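Local coordinates for branched-chain amino acid transport system substrate-binding protein (PDB 4JB2), which probably binds branched-chain amino acids or related compounds in the periplasm and delivers them to a membrane transporter, at residues A[121-126]-A[239-244]. Sequence-based numbering, arbitrary orientation.
Sequences KVLYEH and LMASGP
H126 ND1 is hydrogen-bonded to the hydroxyl of Y217, on the neighbouring strand 215-218, while the same imidazole lies against L239 of strand 239-242. The pairing illustrates how an alpha/beta lobe of a periplasmic binding protein is built: helix 116-129 packs on the mixed sheet and runs roughly antiparallel to strand 239-242, at 149° and 8.4 Å between the short axes. With CG anti to the backbone N (chi1 177°), the H126 ring extends from the helix and crosses the L239 side chain at about a right angle. L239 CD2 sits over one ring face, 4.1 Å from the H126 ring centroid and displaced toward the rim, a CH-pi contact; the other methyl, CD1, is modelled too close to be trusted. Replacing H126 by an alanine would probably leave the Y217 hydroxyl without its ring nitrogen and open a gap over L239 CD2.

Further along the strand the partner shrinks to one methyl group. A241 CB faces the helix and receives V122 CG1 at 4.2 Å and L123 CD2 at 4.0 Å. In L123, CD1 takes the position anti to CA (chi2 -178°), which turns the other methyl, CD2, to the strand; W148 of helix 143-158 and L347 of strand 346-351 also touch this side chain. Its closest approach is to backbone, L123 CD2 lying 3.7 Å from A241 N.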
ATOM      1  N   LYS A 121       5.857  -9.127  10.151  1.00 29.92           N
ATOM      2  CA  LYS A 121       5.650 -10.284  11.048  1.00 29.11           C
ATOM      3  C   LYS A 121       5.481 -11.608  10.256  1.00 30.08           C
ATOM      4  O   LYS A 121       6.095 -12.654  10.578  1.00 31.07           O
ATOM      5  CB  LYS A 121       4.466 -10.034  11.967  1.00 28.79           C
ATOM      6  CG  LYS A 121       4.272 -11.115  13.040  1.00 30.77           C
ATOM      7  CD  LYS A 121       3.163 -10.742  14.045  1.00 34.59           C
ATOM      8  CE  LYS A 121       3.013 -11.838  15.088  1.00 36.79           C
ATOM      9  NZ  LYS A 121       2.067 -11.444  16.163  1.00 37.35           N
ATOM     10  N   VAL A 122       4.654 -11.572   9.218  1.00 29.75           N
ATOM     11  CA  VAL A 122       4.390 -12.752   8.418  1.00 29.26           C
ATOM     12  C   VAL A 122       5.728 -13.184   7.734  1.00 30.11           C
ATOM     13  O   VAL A 122       6.096 -14.366   7.728  1.00 28.81           O
ATOM     14  CB  VAL A 122       3.173 -12.484   7.443  1.00 29.88           C
ATOM     15  CG1 VAL A 122       3.566 -11.574   6.259  1.00 26.63           C
ATOM     16  CG2 VAL A 122       2.508 -13.817   6.994  1.00 28.50           C
ATOM     17  N   LEU A 123       6.478 -12.210   7.206  1.00 30.12           N
ATOM     18  CA  LEU A 123       7.809 -12.493   6.662  1.00 30.23           C
ATOM     19  C   LEU A 123       8.747 -13.175   7.691  1.00 30.60           C
ATOM     20  O   LEU A 123       9.373 -14.221   7.383  1.00 30.67           O
ATOM     21  CB  LEU A 123       8.441 -11.244   6.077  1.00 29.11           C
ATOM     22  CG  LEU A 123       7.638 -10.601   4.925  1.00 30.54           C
ATOM     23  CD1 LEU A 123       8.366  -9.379   4.378  1.00 32.42           C
ATOM     24  CD2 LEU A 123       7.381 -11.559   3.782  1.00 28.60           C
ATOM     25  N   TYR A 124       8.825 -12.613   8.896  1.00 30.81           N
ATOM     26  CA  TYR A 124       9.827 -13.067   9.883  1.00 32.00           C
ATOM     27  C   TYR A 124       9.443 -14.404  10.502  1.00 32.78           C
ATOM     28  O   TYR A 124      10.319 -15.195  10.886  1.00 32.88           O
ATOM     29  CB  TYR A 124      10.055 -12.028  10.990  1.00 31.09           C
ATOM     30  CG  TYR A 124      10.313 -10.651  10.467  1.00 32.80           C
ATOM     31  CD1 TYR A 124      11.008 -10.468   9.257  1.00 31.93           C
ATOM     32  CD2 TYR A 124       9.852  -9.520  11.150  1.00 30.92           C
ATOM     33  CE1 TYR A 124      11.243  -9.177   8.735  1.00 32.95           C
ATOM     34  CE2 TYR A 124      10.098  -8.201  10.629  1.00 31.52           C
ATOM     35  CZ  TYR A 124      10.785  -8.056   9.423  1.00 28.60           C
ATOM     36  OH  TYR A 124      10.986  -6.813   8.869  1.00 27.08           O
ATOM     37  N   GLU A 125       8.136 -14.628  10.637  1.00 33.19           N
ATOM     38  CA  GLU A 125       7.630 -15.914  11.085  1.00 35.11           C
ATOM     39  C   GLU A 125       7.984 -17.037  10.101  1.00 34.64           C
ATOM     40  O   GLU A 125       8.300 -18.158  10.520  1.00 34.63           O
ATOM     41  CB  GLU A 125       6.126 -15.840  11.288  1.00 34.88           C
ATOM     42  CG  GLU A 125       5.754 -15.399  12.705  1.00 40.25           C
ATOM     43  CD  GLU A 125       4.270 -15.052  12.860  1.00 45.40           C
ATOM     44  OE1 GLU A 125       3.563 -14.991  11.831  1.00 46.03           O
ATOM     45  OE2 GLU A 125       3.824 -14.832  14.018  1.00 49.31           O
ATOM     46  N   HIS A 126       7.896 -16.747   8.806  1.00 33.39           N
ATOM     47  CA  HIS A 126       8.275 -17.732   7.817  1.00 33.75           C
ATOM     48  C   HIS A 126       9.800 -17.976   7.913  1.00 33.85           C
ATOM     49  O   HIS A 126      10.250 -19.114   7.820  1.00 33.00           O
ATOM     50  CB  HIS A 126       7.876 -17.280   6.416  1.00 33.07           C
ATOM     51  CG  HIS A 126       8.303 -18.217   5.325  1.00 32.09           C
ATOM     52  ND1 HIS A 126       9.533 -18.121   4.700  1.00 31.80           N
ATOM     53  CD2 HIS A 126       7.657 -19.246   4.728  1.00 31.86           C
ATOM     54  CE1 HIS A 126       9.633 -19.068   3.786  1.00 30.19           C
ATOM     55  NE2 HIS A 126       8.505 -19.758   3.774  1.00 31.72           N
ATOM     56  N   LEU A 239       9.370 -15.006  -1.508  1.00 29.13           N
ATOM     57  CA  LEU A 239       8.322 -14.902  -0.517  1.00 28.21           C
ATOM     58  C   LEU A 239       7.937 -13.433  -0.412  1.00 28.19           C
ATOM     59  O   LEU A 239       8.773 -12.560  -0.188  1.00 27.34           O
ATOM     60  CB  LEU A 239       8.784 -15.488   0.827  1.00 28.28           C
ATOM     61  CG  LEU A 239       8.964 -16.991   0.573  1.00 30.49           C
ATOM     62  CD1 LEU A 239      10.103 -17.561   1.348  1.00 33.86           C
ATOM     63  CD2 LEU A 239       7.651 -17.795   0.705  1.00 25.97           C
ATOM     64  N   MET A 240       6.641 -13.185  -0.573  1.00 27.62           N
ATOM     65  CA  MET A 240       6.121 -11.846  -0.630  1.00 26.61           C
ATOM     66  C   MET A 240       4.918 -11.633   0.287  1.00 25.45           C
ATOM     67  O   MET A 240       3.914 -12.375   0.180  1.00 23.01           O
ATOM     68  CB  MET A 240       5.647 -11.567  -2.051  1.00 26.45           C
ATOM     69  CG  MET A 240       5.540 -10.082  -2.280  1.00 26.04           C
ATOM     70  SD  MET A 240       4.835  -9.850  -3.902  1.00 28.11           S
ATOM     71  CE  MET A 240       6.308 -10.091  -4.899  1.00 28.89           C
ATOM     72  N   ALA A 241       5.005 -10.574   1.110  1.00 23.85           N
ATOM     73  CA  ALA A 241       3.901 -10.149   1.955  1.00 23.10           C
ATOM     74  C   ALA A 241       2.825  -9.552   1.049  1.00 23.07           C
ATOM     75  O   ALA A 241       3.143  -8.850   0.064  1.00 22.97           O
ATOM     76  CB  ALA A 241       4.368  -9.103   2.968  1.00 23.67           C
ATOM     77  N   SER A 242       1.563  -9.839   1.365  1.00 22.47           N
ATOM     78  CA  SER A 242       0.461  -9.345   0.564  1.00 23.13           C
ATOM     79  C   SER A 242      -0.813  -9.099   1.379  1.00 22.15           C
ATOM     80  O   SER A 242      -1.027  -9.724   2.416  1.00 21.82           O
ATOM     81  CB  SER A 242       0.170 -10.393  -0.508  1.00 22.93           C
ATOM     82  OG  SER A 242      -0.997 -10.076  -1.253  1.00 26.09           O
ATOM     83  N   GLY A 243      -1.670  -8.215   0.883  1.00 22.54           N
ATOM     84  CA  GLY A 243      -3.052  -8.117   1.421  1.00 23.52           C
ATOM     85  C   GLY A 243      -3.871  -9.329   0.987  1.00 23.66           C
ATOM     86  O   GLY A 243      -3.512  -9.964   0.020  1.00 24.74           O
ATOM     87  N   PRO A 244      -4.996  -9.639   1.662  1.00 24.00           N
ATOM     88  CA  PRO A 244      -5.718 -10.856   1.264  1.00 23.68           C
ATOM     89  C   PRO A 244      -6.463 -10.702  -0.068  1.00 24.69           C
ATOM     90  O   PRO A 244      -6.944 -11.698  -0.596  1.00 25.36           O
ATOM     91  CB  PRO A 244      -6.707 -11.085   2.419  1.00 24.56           C
ATOM     92  CG  PRO A 244      -6.823  -9.770   3.090  1.00 24.35           C
ATOM     93  CD  PRO A 244      -5.466  -9.119   2.962  1.00 24.21           C
TER